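PDB 5DLY: plantazolicin methyltransferase BamL from Bacillus amyloliquefaciens subsp. plantarum, which probably methylates the amino terminus of desmethylplantazolicin, and here binds S-adenosyl-L-homocysteine and a monoazolic analogue of that substrate. Local coordinates for residues 44-49 / 78-83; 63-68 / 72-77. All blocks are in the same frame, centred on the assembly; numbering follows the deposited sequence.

Contact 1: residues 44-49 / 78-83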
loop_
_atom_site.group_PDB
_atom_site.type_symbol
_atom_site.label_atom_id
_atom_site.label_comp_id
_atom_site.label_asym_id
_atom_site.label_seq_id
_atom_site.Cartn_x
_atom_site.Cartn_y
_atom_site.Cartn_z
ATOM N N SER A 44 -0.282 8.730 -2.566
ATOM C CA SER A 44 -1.123 7.570 -2.306
ATOM C C SER A 44 -2.140 7.812 -1.197
ATOM O O SER A 44 -3.294 7.409 -1.332
ATOM C CB SER A 44 -0.269 6.355 -1.987
ATOM O OG SER A 44 0.530 6.021 -3.103
ATOM N N ILE A 45 -1.711 8.475 -0.120
ATOM C CA ILE A 45 -2.613 8.784 0.999
ATOM C C ILE A 45 -3.727 9.737 0.553
ATOM O O ILE A 45 -4.909 9.482 0.795
ATOM C CB ILE A 45 -1.855 9.379 2.209
ATOM C CG1 ILE A 45 -0.867 8.355 2.791
ATOM C CG2 ILE A 45 -2.846 9.885 3.257
ATOM C CD1 ILE A 45 0.183 8.959 3.714
ATOM N N GLU A 46 -3.355 10.825 -0.123
ATOM C CA GLU A 46 -4.372 11.776 -0.562
ATOM C C GLU A 46 -5.310 11.178 -1.606
ATOM O O GLU A 46 -6.463 11.610 -1.736
ATOM C CB GLU A 46 -3.747 13.089 -1.060
ATOM C CG GLU A 46 -2.997 13.884 0.010
ATOM C CD GLU A 46 -3.854 14.313 1.202
ATOM O OE1 GLU A 46 -5.094 14.323 1.106
ATOM O OE2 GLU A 46 -3.275 14.645 2.258
ATOM N N THR A 47 -4.833 10.163 -2.330
ATOM C CA THR A 47 -5.666 9.464 -3.298
ATOM C C THR A 47 -6.764 8.728 -2.547
ATOM O O THR A 47 -7.929 8.866 -2.902
ATOM C CB THR A 47 -4.848 8.512 -4.189
ATOM O OG1 THR A 47 -3.940 9.278 -4.983
ATOM C CG2 THR A 47 -5.746 7.704 -5.131
ATOM N N PHE A 48 -6.423 7.989 -1.488
ATOM C CA PHE A 48 -7.494 7.287 -0.783
ATOM C C PHE A 48 -8.422 8.222 -0.011
ATOM O O PHE A 48 -9.616 7.959 0.084
ATOM C CB PHE A 48 -7.037 6.037 0.008
ATOM C CG PHE A 48 -6.270 6.313 1.288
ATOM C CD1 PHE A 48 -6.871 6.935 2.385
ATOM C CD2 PHE A 48 -4.971 5.836 1.428
ATOM C CE1 PHE A 48 -6.160 7.120 3.572
ATOM C CE2 PHE A 48 -4.260 6.012 2.609
ATOM C CZ PHE A 48 -4.854 6.664 3.678
ATOM N N LEU A 49 -7.880 9.326 0.505
ATOM C CA LEU A 49 -8.719 10.327 1.175
ATOM C C LEU A 49 -9.672 11.009 0.208
ATOM O O LEU A 49 -10.846 11.229 0.536
ATOM C CB LEU A 49 -7.864 11.342 1.920
ATOM C CG LEU A 49 -7.092 10.770 3.105
ATOM C CD1 LEU A 49 -6.152 11.824 3.653
ATOM C CD2 LEU A 49 -8.024 10.250 4.191
ATOM N N ASN A 78 -1.804 11.749 11.101
ATOM C CA ASN A 78 -1.870 12.466 12.381
ATOM C C ASN A 78 -1.764 13.985 12.222
ATOM O O ASN A 78 -2.347 14.744 13.005
ATOM C CB ASN A 78 -0.778 11.955 13.327
ATOM C CG ASN A 78 -0.760 12.692 14.655
ATOM O OD1 ASN A 78 -1.662 12.534 15.472
ATOM N ND2 ASN A 78 0.270 13.496 14.870
ATOM N N SER A 79 -1.022 14.420 11.208
ATOM C CA SER A 79 -0.858 15.847 10.922
ATOM C C SER A 79 -2.030 16.430 10.129
ATOM O O SER A 79 -2.212 17.653 10.095
ATOM C CB SER A 79 0.456 16.095 10.179
ATOM O OG SER A 79 1.559 15.699 10.973
ATOM N N ARG A 80 -2.813 15.560 9.494
ATOM C CA ARG A 80 -3.953 15.991 8.677
ATOM C C ARG A 80 -5.256 15.911 9.458
ATOM O O ARG A 80 -6.153 16.735 9.264
ATOM C CB ARG A 80 -4.070 15.163 7.384
ATOM C CG ARG A 80 -2.779 15.000 6.592
ATOM C CD ARG A 80 -1.996 16.299 6.488
ATOM N NE ARG A 80 -0.573 16.094 6.754
ATOM C CZ ARG A 80 0.406 16.377 5.899
ATOM N NH1 ARG A 80 0.130 16.893 4.707
ATOM N NH2 ARG A 80 1.668 16.151 6.241
ATOM N N PHE A 81 -5.347 14.916 10.338
ATOM C CA PHE A 81 -6.540 14.676 11.138
ATOM C C PHE A 81 -6.177 14.461 12.596
ATOM O O PHE A 81 -5.152 13.853 12.914
ATOM C CB PHE A 81 -7.297 13.444 10.633
ATOM C CG PHE A 81 -7.674 13.507 9.182
ATOM C CD1 PHE A 81 -8.821 14.177 8.772
ATOM C CD2 PHE A 81 -6.888 12.877 8.223
ATOM C CE1 PHE A 81 -9.170 14.233 7.431
ATOM C CE2 PHE A 81 -7.231 12.929 6.882
ATOM C CZ PHE A 81 -8.374 13.605 6.483
ATOM N N GLN A 82 -7.031 14.959 13.479
ATOM C CA GLN A 82 -6.877 14.711 14.898
ATOM C C GLN A 82 -7.828 13.613 15.373
ATOM O O GLN A 82 -7.463 12.800 16.225
ATOM C CB GLN A 82 -7.106 15.992 15.695
ATOM C CG GLN A 82 -6.651 15.887 17.141
ATOM C CD GLN A 82 -6.865 17.168 17.919
ATOM O OE1 GLN A 82 -7.031 18.239 17.342
ATOM N NE2 GLN A 82 -6.862 17.059 19.244
ATOM N N LYS A 83 -9.040 13.591 14.820
ATOM C CA LYS A 83 -10.060 12.645 15.274
ATOM C C LYS A 83 -10.238 11.478 14.302
ATOM O O LYS A 83 -11.350 11.168 13.870
ATOM C CB LYS A 83 -11.396 13.353 15.525
ATOM C CG LYS A 83 -12.057 13.003 16.853
ATOM C CD LYS A 83 -12.290 11.510 17.043
ATOM C CE LYS A 83 -12.484 11.164 18.511
ATOM N NZ LYS A 83 -11.242 11.354 19.314
#

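Contact 2: residues 63-68 / 72-77. With SAH (S-adenosyl-L-homocysteine), chain C.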
loop_
_atom_site.group_PDB
_atom_site.type_symbol
_atom_site.label_atom_id
_atom_site.label_comp_id
_atom_site.label_asym_id
_atom_site.label_seq_id
_atom_site.Cartn_x
_atom_site.Cartn_y
_atom_site.Cartn_z
ATOM N N VAL A 63 -8.327 4.528 9.901
ATOM C CA VAL A 63 -7.387 4.019 8.899
ATOM C C VAL A 63 -6.523 2.954 9.558
ATOM O O VAL A 63 -5.949 3.192 10.615
ATOM C CB VAL A 63 -6.487 5.130 8.309
ATOM C CG1 VAL A 63 -5.471 4.553 7.327
ATOM C CG2 VAL A 63 -7.330 6.182 7.602
ATOM N N LEU A 64 -6.478 1.783 8.931
ATOM C CA LEU A 64 -5.597 0.692 9.318
ATOM C C LEU A 64 -4.486 0.568 8.276
ATOM O O LEU A 64 -4.760 0.338 7.098
ATOM C CB LEU A 64 -6.393 -0.614 9.439
ATOM C CG LEU A 64 -5.595 -1.926 9.537
ATOM C CD1 LEU A 64 -4.718 -1.956 10.786
ATOM C CD2 LEU A 64 -6.532 -3.124 9.503
ATOM N N ASP A 65 -3.243 0.721 8.721
ATOM C CA ASP A 65 -2.089 0.706 7.828
ATOM C C ASP A 65 -1.336 -0.615 7.937
ATOM O O ASP A 65 -0.778 -0.955 8.997
ATOM C CB ASP A 65 -1.168 1.893 8.160
ATOM C CG ASP A 65 -0.097 2.118 7.115
ATOM O OD1 ASP A 65 -0.325 1.753 5.946
ATOM O OD2 ASP A 65 0.967 2.667 7.456
ATOM N N ILE A 66 -1.314 -1.366 6.834
ATOM C CA ILE A 66 -0.728 -2.720 6.829
ATOM C C ILE A 66 0.732 -2.660 6.374
ATOM O O ILE A 66 1.022 -2.135 5.312
ATOM C CB ILE A 66 -1.534 -3.677 5.905
ATOM C CG1 ILE A 66 -3.032 -3.719 6.288
ATOM C CG2 ILE A 66 -0.912 -5.071 5.876
ATOM C CD1 ILE A 66 -3.342 -4.237 7.682
ATOM N N GLY A 67 1.649 -3.196 7.180
ATOM C CA GLY A 67 3.079 -3.061 6.877
ATOM C C GLY A 67 3.507 -1.621 7.068
ATOM O O GLY A 67 4.098 -1.018 6.167
ATOM N N CYS A 68 3.222 -1.086 8.254
ATOM C CA CYS A 68 3.308 0.351 8.518
ATOM C C CYS A 68 4.728 0.892 8.665
ATOM O O CYS A 68 4.901 2.090 8.807
ATOM C CB CYS A 68 2.493 0.701 9.765
ATOM S SG CYS A 68 3.088 -0.105 11.262
ATOM N N GLN A 72 5.575 6.334 9.271
ATOM C CA GLN A 72 5.553 7.563 8.474
ATOM C C GLN A 72 4.158 7.895 7.934
ATOM O O GLN A 72 3.729 9.047 7.963
ATOM C CB GLN A 72 6.544 7.471 7.305
ATOM C CG GLN A 72 8.010 7.345 7.714
ATOM C CD GLN A 72 8.511 5.909 7.794
ATOM O OE1 GLN A 72 7.787 4.992 8.190
ATOM N NE2 GLN A 72 9.774 5.711 7.422
ATOM N N VAL A 73 3.443 6.885 7.442
ATOM C CA VAL A 73 2.096 7.109 6.918
ATOM C C VAL A 73 1.151 7.556 8.027
ATOM O O VAL A 73 0.350 8.471 7.848
ATOM C CB VAL A 73 1.554 5.858 6.177
ATOM C CG1 VAL A 73 0.043 5.938 5.974
ATOM C CG2 VAL A 73 2.256 5.708 4.839
ATOM N N ILE A 74 1.253 6.915 9.183
ATOM C CA ILE A 74 0.430 7.289 10.319
ATOM C C ILE A 74 0.795 8.689 10.821
ATOM O O ILE A 74 -0.089 9.472 11.175
ATOM C CB ILE A 74 0.479 6.188 11.398
ATOM C CG1 ILE A 74 -0.421 5.026 10.945
ATOM C CG2 ILE A 74 0.071 6.725 12.767
ATOM C CD1 ILE A 74 -0.240 3.739 11.709
ATOM N N GLN A 75 2.079 9.026 10.794
ATOM C CA GLN A 75 2.486 10.392 11.124
ATOM C C GLN A 75 1.825 11.429 10.202
ATOM O O GLN A 75 1.312 12.453 10.675
ATOM C CB GLN A 75 4.007 10.531 11.109
ATOM C CG GLN A 75 4.471 11.937 11.455
ATOM C CD GLN A 75 5.582 11.947 12.471
ATOM O OE1 GLN A 75 6.709 11.564 12.179
ATOM N NE2 GLN A 75 5.265 12.388 13.684
ATOM N N TYR A 76 1.843 11.154 8.895
ATOM C CA TYR A 76 1.214 12.021 7.903
ATOM C C TYR A 76 -0.262 12.223 8.216
ATOM O O TYR A 76 -0.752 13.355 8.196
ATOM C CB TYR A 76 1.368 11.423 6.500
ATOM C CG TYR A 76 0.830 12.296 5.384
ATOM C CD1 TYR A 76 -0.502 12.221 4.988
ATOM C CD2 TYR A 76 1.666 13.181 4.715
ATOM C CE1 TYR A 76 -0.997 13.012 3.957
ATOM C CE2 TYR A 76 1.180 13.982 3.687
ATOM C CZ TYR A 76 -0.145 13.894 3.313
ATOM O OH TYR A 76 -0.613 14.690 2.288
ATOM N N LEU A 77 -0.963 11.129 8.508
ATOM C CA LEU A 77 -2.392 11.173 8.817
ATOM C C LEU A 77 -2.671 11.940 10.105
ATOM O O LEU A 77 -3.645 12.692 10.179
ATOM C CB LEU A 77 -2.980 9.761 8.885
ATOM C CG LEU A 77 -3.118 9.078 7.519
ATOM C CD1 LEU A 77 -3.324 7.582 7.679
ATOM C CD2 LEU A 77 -4.257 9.705 6.724
HETATM N N SAH C . 3.865 0.620 3.973
HETATM C CA SAH C . 5.315 1.002 3.969
HETATM C CB SAH C . 6.157 -0.171 3.477
HETATM C CG SAH C . 7.436 -0.302 4.306
HETATM S SD SAH C . 8.565 -1.485 3.618
HETATM C C SAH C . 5.531 2.185 3.066
HETATM O O SAH C . 4.585 2.811 2.602
HETATM O OXT SAH C . 6.662 2.555 2.754
HETATM C "C5'" SAH C . 7.689 -3.012 3.799
HETATM C "C4'" SAH C . 7.220 -3.275 5.224
HETATM O "O4'" SAH C . 6.342 -4.410 5.232
HETATM C "C3'" SAH C . 8.369 -3.628 6.168
HETATM O "O3'" SAH C . 8.388 -2.719 7.286
HETATM C "C2'" SAH C . 8.094 -5.068 6.584
HETATM O "O2'" SAH C . 8.494 -5.403 7.916
HETATM C "C1'" SAH C . 6.584 -5.136 6.429
HETATM N N9 SAH C . 6.021 -6.500 6.310
HETATM C C8 SAH C . 6.454 -7.490 5.499
HETATM N N7 SAH C . 5.700 -8.600 5.655
HETATM C C5 SAH C . 4.758 -8.317 6.571
HETATM C C6 SAH C . 3.651 -9.059 7.189
HETATM N N6 SAH C . 3.420 -10.330 6.811
HETATM N N1 SAH C . 2.890 -8.411 8.109
HETATM C C2 SAH C . 3.149 -7.135 8.466
HETATM N N3 SAH C . 4.152 -6.386 7.936
HETATM C C4 SAH C . 4.977 -6.935 7.006
HETATM O O HOH W 1 2.481 4.210 9.108
HETATM O O HOH W 2 4.700 4.244 6.811
#

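Contact 1: residues 44-49 / 78-83
R80 meets E46 only loosely, through its aliphatic part. Its CG lies 4.4 Å from E46 OE2. The opposite charges stay further apart, with R80 NH1 4.8 Å from E46 OE2, so any attraction between them is probably modest. Both ends have a closer partner in Y76: E46 OE2 is hydrogen-bonded to the Y76 hydroxyl, and the R80 guanidinium makes a cation-pi contact with the Y76 ring. E46 is bent at chi2 (-60°), which brings its carboxylate nearer to R80 than its backbone would suggest. The two segments belong to helix 23-56, which precedes the first strand of the Rossmann-like methyltransferase fold, and to the end of helix 72-80, which follows that strand. F81 comes next, past the helix end, and carries the apolar part of the contact. L49 approaches it from the opposite direction and meets the ring at its edge. L49 CD1 lies in the ring plane, 3.6 Å from F81 CE2. The other methyl, L49 CD2, lies off the plane to one side, 3.9 Å from F81 CE2. L49 also touches P60, and F81 touches E59, both in the loop before strand 62-66.

Contact 2: residues 63-68 / 72-77
D65 and V73 pass each other at a slant. The D65 carboxylate reaches V73 with OD2, which is 3.5 Å from V73 CB. CG of D65 is anti to the backbone N (chi1 -169°), which carries the carboxylate toward the start of helix 72-80. The aliphatic part of D65 has a separate partner, with its CB 4.1 Å from I74 CD1. V63 and L77 cross at about a right angle, and V63 CG1 touches L77 CD1 at 3.7 Å. Waters bridge the polar gap at the helix start. One accepts from I74 N and can donate to D65 OD2 at 2.7 Å or to C68 O. A second accepts from V73 N and lies 2.9 Å from C68 O, to which it can donate. The N-H groups of V73 and I74, in the first turn, are thus satisfied by water. C68 follows G67 in the glycine-rich loop of Rossmann-like methyltransferases, and G67 O accepts a 2.7 Å hydrogen bond from the amino N of SAH. Strand 62-66 and helix 72-80 begin a beta-alpha-beta unit; segments 63-66 and 72-77 run nearly antiparallel (159°). Strands 85-90 and 124-130 flank strand 62-66. L77 also touches L86, V73 touches F128, and helix 23-56 packs on V73 and Y76.

In the fold
Both contacts use helix 72-80. Contact 2 is buried and joins the start of the helix to strand 62-66, beside the SAH pocket. Contact 1 is partly buried and joins the far end of the helix to helix 23-56, away from the annotated sites. Contact 2 lies within the chain loop that contact 1 closes. Its chemistry mixes apolar packing with water bridges at the helix start. Contact 1 pairs one apolar touch with a loose charged approach near the surface. Besides the E46-Y76 hydrogen bond, the two meet at I45, whose CG2 is 3.7 Å from L77 CD2 and whose CD1 packs on V73 and Y76. V73 and L77 thus face both helix 23-56 and strand 62-66.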